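Local coordinates for intracellular protein transport protein USO1 (Saccharomyces cerevisiae S288c, PDB 6LSU) that is required for protein transport from the endoplasmic reticulum to the Golgi complex, acting as a membrane tether, at residues A[88-93]-A[99-104]; A[105-110]-A[207-212]. All coordinates share one frame; numbering follows the deposited sequence.

This chain is the globular head of the tether, and both contacts lie in the N-terminal part of its armadillo repeats, their centres 14 Å apart and on the same side of the chain's centre. They share helix 103-112 and come in series: contact 1 closes the turn from helix 78-91 into the start of that helix, and contact 2, whose segments lie 97 residues apart, sets the middle and later part of that helix against helix 204-218. The two touch directly, with Ile93 CD1 3.4 Å from Trp105 CE3. Helix 103-112 thus connects segment 88-93, in ARM 1, with segment 207-212, in ARM 3, as successive helices stack into the superhelical head.

Contact 1 (A[88-93]-A[99-104]); sequences ILILFI and DDLTRG
Where the end of helix 78-91 passes the type I turn from Asp99 to Thr102, the CA atoms of Ile90 and Leu101 come within 4.2 Å, and a CA-H...O contact runs from Ile90 CA to Asp100 O (3.3 Å, 154° at the hydrogen). This close approach brings backbone carbonyls together, and a water sits among them. It lies 2.8 Å from Leu89 O and 2.9 Å from Asp100 O, able to donate to either although acceptors outnumber its protons, and 2.8 Å from Thr102 OG1, with the direction of that last bond unsettled.

Leu101 packs on both Leu89 and Ile90. Its CD1 meets Ile90 CG1 at 3.6 Å, the two side chains slanting across each other, while its CD2 branch lies beside Leu89 CB. The other branch of Ile90, CG2, faces Asp100 CB and O. With OG1 of Thr102 set between its own backbone N and carbonyl carbon (chi1 53°), the hydroxyl goes to the water and CG2 is left to meet Ile93 CB at 4.1 Å. An alanine in place of Ile90 lacks both branches, which is likely to leave Leu101 CD1 without its main neighbour here and open a gap beside Asp100 CB.

Just past the turn, at the start of helix 103-112, Arg103 grips Asp99 side-on, NE to OD2 and NH2 to OD1, while Arg103 N comes to OD2 on its anti side, from the face opposite to NE; CD2 of Leu101 lies over one face of the guanidinium.

The contact thus folds the loop after helix 78-91 of ARM 1 back on that helix. Tyr165 of helix 160-174 covers Leu89 and Leu101, helix 132-143 packs on Phe92 and Ile93, and helix 38-54 borders Ile90, its Arg53 salt-bridged to Asp100.

Contact 2 (A[105-110]-A[207-212]); sequences WISQQS and RDEAIL
The carboxylate of Glu209 is the flat group that bridges the two helices: Ser107 OG donates to OE1 on its syn side, 2.7 Å away, while OE2 stays farther from the hydroxyl. Two other flat groups are arranged within their own helices. One face of the Trp105 indole carries Gln109 CG, displaced toward the rim of the ring. At the edge of the Arg207 guanidinium, Asp208 lies in plane, its OD1 taking both NE and NH2 at 3.0 Å each, a side-on grip with both bonds on one oxygen.

The bend of Glu209 at chi2 (60°) curls its chain so that the carboxylate comes closer to helix 103-112 than its CB direction alone suggests. The same Ser107 also has an apolar neighbour, since its CB lies 3.7 Å from Leu212 CD1. One turn further along, Ser110 takes over. Its CB packs against Leu212 CB at 3.8 Å and comes about as near to Leu212 O, so Leu212 is met at two points, at its base by Ser110 and at CD1 by Ser107. The short segments run at 46° to each other with their axes 10.1 Å apart. They come closest at their C-terminal ends, where the short side chain of Ser110 meets Leu212 and the two CA atoms are 5.5 Å apart.

This is side-by-side helix packing of the kind that builds an armadillo superhelix, with segment 207-212 in ARM 3. Helix 160-174 flanks it: Glu171 is hydrogen-bonded to Ser110 OG and touches Ile106 and Leu212. Its carboxylate also lies close to Glu209 OE1; the two would probably repel each other, and the bond from Ser107 is likely to ease the charge on Glu209. Helix 251-264 backs helix 204-218, with Asp255 against Ile211 and Leu212.

Contact 1 (A[88-93]-A[99-104])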
loop_
_atom_site.group_PDB
_atom_site.type_symbol
_atom_site.label_atom_id
_atom_site.label_comp_id
_atom_site.label_asym_id
_atom_site.label_seq_id
_atom_site.Cartn_x
_atom_site.Cartn_y
_atom_site.Cartn_z
ATOM N N ILE A 88 -38.167 -13.239 -8.658
ATOM C CA ILE A 88 -36.833 -13.893 -8.772
ATOM C C ILE A 88 -35.890 -13.362 -7.694
ATOM O O ILE A 88 -35.133 -14.170 -7.088
ATOM C CB ILE A 88 -36.221 -13.724 -10.162
ATOM C CG1 ILE A 88 -37.172 -14.266 -11.227
ATOM C CG2 ILE A 88 -34.855 -14.426 -10.209
ATOM C CD1 ILE A 88 -36.633 -14.099 -12.633
ATOM N N LEU A 89 -35.904 -12.038 -7.499
ATOM C CA LEU A 89 -35.038 -11.348 -6.515
ATOM C C LEU A 89 -35.384 -11.843 -5.118
ATOM O O LEU A 89 -34.473 -12.016 -4.300
ATOM C CB LEU A 89 -35.221 -9.834 -6.645
ATOM C CG LEU A 89 -34.384 -9.240 -7.772
ATOM C CD1 LEU A 89 -34.727 -7.791 -8.054
ATOM C CD2 LEU A 89 -32.916 -9.397 -7.443
ATOM N N ILE A 90 -36.664 -12.073 -4.847
ATOM C CA ILE A 90 -37.029 -12.596 -3.499
ATOM C C ILE A 90 -36.425 -13.992 -3.363
ATOM O O ILE A 90 -35.793 -14.318 -2.320
ATOM C CB ILE A 90 -38.532 -12.602 -3.287
ATOM C CG1 ILE A 90 -39.062 -11.160 -3.301
ATOM C CG2 ILE A 90 -38.840 -13.367 -2.007
ATOM C CD1 ILE A 90 -40.545 -11.045 -2.986
ATOM N N LEU A 91 -36.521 -14.763 -4.439
ATOM C CA LEU A 91 -36.136 -16.190 -4.406
ATOM C C LEU A 91 -34.626 -16.318 -4.207
ATOM O O LEU A 91 -34.197 -17.297 -3.526
ATOM C CB LEU A 91 -36.606 -16.873 -5.681
ATOM C CG LEU A 91 -38.112 -17.096 -5.796
ATOM C CD1 LEU A 91 -38.435 -17.660 -7.174
ATOM C CD2 LEU A 91 -38.602 -18.020 -4.702
ATOM N N PHE A 92 -33.856 -15.339 -4.665
ATOM C CA PHE A 92 -32.376 -15.455 -4.732
ATOM C C PHE A 92 -31.724 -15.944 -3.421
ATOM O O PHE A 92 -30.756 -16.736 -3.516
ATOM C CB PHE A 92 -31.689 -14.183 -5.208
ATOM C CG PHE A 92 -30.367 -14.531 -5.848
ATOM C CD1 PHE A 92 -30.341 -15.048 -7.126
ATOM C CD2 PHE A 92 -29.175 -14.453 -5.149
ATOM C CE1 PHE A 92 -29.148 -15.438 -7.717
ATOM C CE2 PHE A 92 -27.978 -14.809 -5.751
ATOM C CZ PHE A 92 -27.965 -15.315 -7.030
ATOM N N ILE A 93 -32.214 -15.535 -2.256
ATOM C CA ILE A 93 -31.612 -15.895 -0.933
ATOM C C ILE A 93 -32.738 -16.020 0.071
ATOM O O ILE A 93 -33.682 -15.222 -0.057
ATOM C CB ILE A 93 -30.554 -14.862 -0.494
ATOM C CG1 ILE A 93 -29.341 -14.911 -1.428
ATOM C CG2 ILE A 93 -30.153 -15.063 0.956
ATOM C CD1 ILE A 93 -28.332 -13.846 -1.196
ATOM N N ASP A 99 -34.736 -7.092 4.110
ATOM C CA ASP A 99 -35.225 -7.030 2.707
ATOM C C ASP A 99 -35.293 -8.458 2.157
ATOM O O ASP A 99 -34.220 -9.086 1.951
ATOM C CB ASP A 99 -34.279 -6.245 1.817
ATOM C CG ASP A 99 -34.714 -6.042 0.389
ATOM O OD1 ASP A 99 -35.930 -5.962 0.158
ATOM O OD2 ASP A 99 -33.798 -5.839 -0.464
ATOM N N ASP A 100 -36.490 -8.905 1.791
ATOM C CA ASP A 100 -36.736 -10.209 1.150
ATOM C C ASP A 100 -36.019 -10.297 -0.189
ATOM O O ASP A 100 -35.719 -11.470 -0.635
ATOM C CB ASP A 100 -38.228 -10.485 0.975
ATOM C CG ASP A 100 -38.911 -10.684 2.311
ATOM O OD1 ASP A 100 -38.200 -11.042 3.298
ATOM O OD2 ASP A 100 -40.133 -10.397 2.376
ATOM N N LEU A 101 -35.785 -9.141 -0.823
ATOM C CA LEU A 101 -35.074 -9.089 -2.123
ATOM C C LEU A 101 -33.587 -9.027 -1.885
ATOM O O LEU A 101 -32.899 -9.011 -2.879
ATOM C CB LEU A 101 -35.567 -7.889 -2.931
ATOM C CG LEU A 101 -36.959 -8.054 -3.507
ATOM C CD1 LEU A 101 -38.028 -7.850 -2.433
ATOM C CD2 LEU A 101 -37.155 -7.112 -4.652
ATOM N N THR A 102 -33.157 -8.935 -0.624
ATOM C CA THR A 102 -31.745 -8.844 -0.137
ATOM C C THR A 102 -30.939 -7.834 -0.948
ATOM O O THR A 102 -29.773 -8.112 -1.206
ATOM C CB THR A 102 -31.081 -10.234 -0.134
ATOM O OG1 THR A 102 -31.225 -10.822 -1.438
ATOM C CG2 THR A 102 -31.706 -11.137 0.916
ATOM N N ARG A 103 -31.512 -6.684 -1.301
ATOM C CA ARG A 103 -30.809 -5.684 -2.162
ATOM C C ARG A 103 -29.562 -5.159 -1.453
ATOM O O ARG A 103 -28.561 -5.023 -2.122
ATOM C CB ARG A 103 -31.800 -4.606 -2.591
ATOM C CG ARG A 103 -32.806 -5.168 -3.585
ATOM C CD ARG A 103 -33.977 -4.263 -3.806
ATOM N NE ARG A 103 -34.915 -4.424 -2.738
ATOM C CZ ARG A 103 -36.025 -3.720 -2.635
ATOM N NH1 ARG A 103 -36.298 -2.845 -3.603
ATOM N NH2 ARG A 103 -36.821 -3.879 -1.569
ATOM N N GLY A 104 -29.600 -4.907 -0.144
ATOM C CA GLY A 104 -28.420 -4.534 0.655
ATOM C C GLY A 104 -27.285 -5.526 0.524
ATOM O O GLY A 104 -26.157 -5.126 0.180
HETATM O O HOH W 1 -33.333 -12.613 -1.774
#

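Contact 2 (A[105-110]-A[207-212])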
loop_
_atom_site.group_PDB
_atom_site.type_symbol
_atom_site.label_atom_id
_atom_site.label_comp_id
_atom_site.label_asym_id
_atom_site.label_seq_id
_atom_site.Cartn_x
_atom_site.Cartn_y
_atom_site.Cartn_z
ATOM N N TRP A 105 -27.564 -6.806 0.708
ATOM C CA TRP A 105 -26.615 -7.910 0.436
ATOM C C TRP A 105 -26.061 -7.815 -1.006
ATOM O O TRP A 105 -24.841 -7.988 -1.228
ATOM C CB TRP A 105 -27.311 -9.249 0.706
ATOM C CG TRP A 105 -26.375 -10.397 0.496
ATOM C CD1 TRP A 105 -25.504 -10.933 1.395
ATOM C CD2 TRP A 105 -26.163 -11.073 -0.742
ATOM N NE1 TRP A 105 -24.769 -11.911 0.797
ATOM C CE2 TRP A 105 -25.140 -12.013 -0.513
ATOM C CE3 TRP A 105 -26.744 -10.979 -2.016
ATOM C CZ2 TRP A 105 -24.681 -12.852 -1.510
ATOM C CZ3 TRP A 105 -26.264 -11.799 -3.009
ATOM C CH2 TRP A 105 -25.257 -12.724 -2.749
ATOM N N ILE A 106 -26.908 -7.532 -1.999
ATOM C CA ILE A 106 -26.462 -7.557 -3.425
ATOM C C ILE A 106 -25.432 -6.460 -3.630
ATOM O O ILE A 106 -24.336 -6.772 -4.191
ATOM C CB ILE A 106 -27.620 -7.432 -4.406
ATOM C CG1 ILE A 106 -28.502 -8.675 -4.393
ATOM C CG2 ILE A 106 -27.117 -7.144 -5.806
ATOM C CD1 ILE A 106 -29.812 -8.493 -5.151
ATOM N N SER A 107 -25.739 -5.246 -3.158
ATOM C CA SER A 107 -24.809 -4.082 -3.280
ATOM C C SER A 107 -23.496 -4.407 -2.589
ATOM O O SER A 107 -22.443 -4.360 -3.290
ATOM C CB SER A 107 -25.413 -2.848 -2.764
ATOM O OG SER A 107 -26.490 -2.496 -3.625
ATOM N N GLN A 108 -23.570 -4.840 -1.324
ATOM C CA GLN A 108 -22.381 -5.193 -0.492
ATOM C C GLN A 108 -21.516 -6.217 -1.230
ATOM O O GLN A 108 -20.263 -6.030 -1.273
ATOM C CB GLN A 108 -22.808 -5.737 0.872
ATOM C CG GLN A 108 -21.647 -6.279 1.704
ATOM C CD GLN A 108 -22.196 -7.129 2.832
ATOM O OE1 GLN A 108 -22.530 -6.631 3.922
ATOM N NE2 GLN A 108 -22.381 -8.416 2.541
ATOM N N GLN A 109 -22.105 -7.230 -1.860
ATOM C CA GLN A 109 -21.286 -8.210 -2.654
ATOM C C GLN A 109 -20.592 -7.478 -3.812
ATOM O O GLN A 109 -19.401 -7.764 -4.053
ATOM C CB GLN A 109 -22.107 -9.347 -3.239
ATOM C CG GLN A 109 -22.782 -10.191 -2.189
ATOM C CD GLN A 109 -21.802 -10.538 -1.100
ATOM O OE1 GLN A 109 -21.970 -10.062 0.025
ATOM N NE2 GLN A 109 -20.742 -11.296 -1.442
ATOM N N SER A 110 -21.264 -6.566 -4.525
ATOM C CA SER A 110 -20.601 -5.870 -5.661
ATOM C C SER A 110 -19.468 -5.002 -5.133
ATOM O O SER A 110 -18.451 -4.992 -5.783
ATOM C CB SER A 110 -21.558 -5.088 -6.512
ATOM O OG SER A 110 -22.542 -5.963 -7.070
ATOM N N ARG A 207 -28.201 5.202 -11.486
ATOM C CA ARG A 207 -26.814 5.676 -11.681
ATOM C C ARG A 207 -25.919 4.976 -10.644
ATOM O O ARG A 207 -24.995 4.288 -11.056
ATOM C CB ARG A 207 -26.780 7.198 -11.570
ATOM C CG ARG A 207 -25.391 7.793 -11.719
ATOM C CD ARG A 207 -25.334 9.166 -11.094
ATOM N NE ARG A 207 -25.409 9.138 -9.647
ATOM C CZ ARG A 207 -25.290 10.222 -8.873
ATOM N NH1 ARG A 207 -25.069 11.400 -9.437
ATOM N NH2 ARG A 207 -25.351 10.148 -7.550
ATOM N N ASP A 208 -26.289 5.048 -9.368
ATOM C CA ASP A 208 -25.529 4.508 -8.207
ATOM C C ASP A 208 -25.382 2.992 -8.364
ATOM O O ASP A 208 -24.204 2.477 -8.366
ATOM C CB ASP A 208 -26.215 4.907 -6.902
ATOM C CG ASP A 208 -26.221 6.408 -6.604
ATOM O OD1 ASP A 208 -25.663 7.207 -7.373
ATOM O OD2 ASP A 208 -26.786 6.758 -5.553
ATOM N N GLU A 209 -26.514 2.292 -8.580
ATOM C CA GLU A 209 -26.466 0.812 -8.754
ATOM C C GLU A 209 -25.582 0.415 -9.941
ATOM O O GLU A 209 -24.876 -0.609 -9.838
ATOM C CB GLU A 209 -27.833 0.193 -8.954
ATOM C CG GLU A 209 -27.901 -1.178 -8.329
ATOM C CD GLU A 209 -27.646 -1.132 -6.830
ATOM O OE1 GLU A 209 -27.186 -2.152 -6.260
ATOM O OE2 GLU A 209 -27.937 -0.070 -6.243
ATOM N N ALA A 210 -25.565 1.203 -11.007
ATOM C CA ALA A 210 -24.850 0.874 -12.251
ATOM C C ALA A 210 -23.332 0.948 -12.033
ATOM O O ALA A 210 -22.624 0.291 -12.789
ATOM C CB ALA A 210 -25.302 1.800 -13.372
ATOM N N ILE A 211 -22.840 1.808 -11.124
ATOM C CA ILE A 211 -21.388 1.884 -10.748
ATOM C C ILE A 211 -20.945 0.557 -10.143
ATOM O O ILE A 211 -19.899 0.055 -10.556
ATOM C CB ILE A 211 -21.130 3.053 -9.775
ATOM C CG1 ILE A 211 -21.624 4.372 -10.369
ATOM C CG2 ILE A 211 -19.625 3.132 -9.453
ATOM C CD1 ILE A 211 -21.608 5.510 -9.413
ATOM N N LEU A 212 -21.765 -0.032 -9.254
ATOM C CA LEU A 212 -21.557 -1.343 -8.603
ATOM C C LEU A 212 -21.515 -2.444 -9.666
ATOM O O LEU A 212 -20.607 -3.278 -9.550
ATOM C CB LEU A 212 -22.650 -1.576 -7.564
ATOM C CG LEU A 212 -22.589 -0.610 -6.384
ATOM C CD1 LEU A 212 -23.659 -0.882 -5.364
ATOM C CD2 LEU A 212 -21.216 -0.691 -5.724
#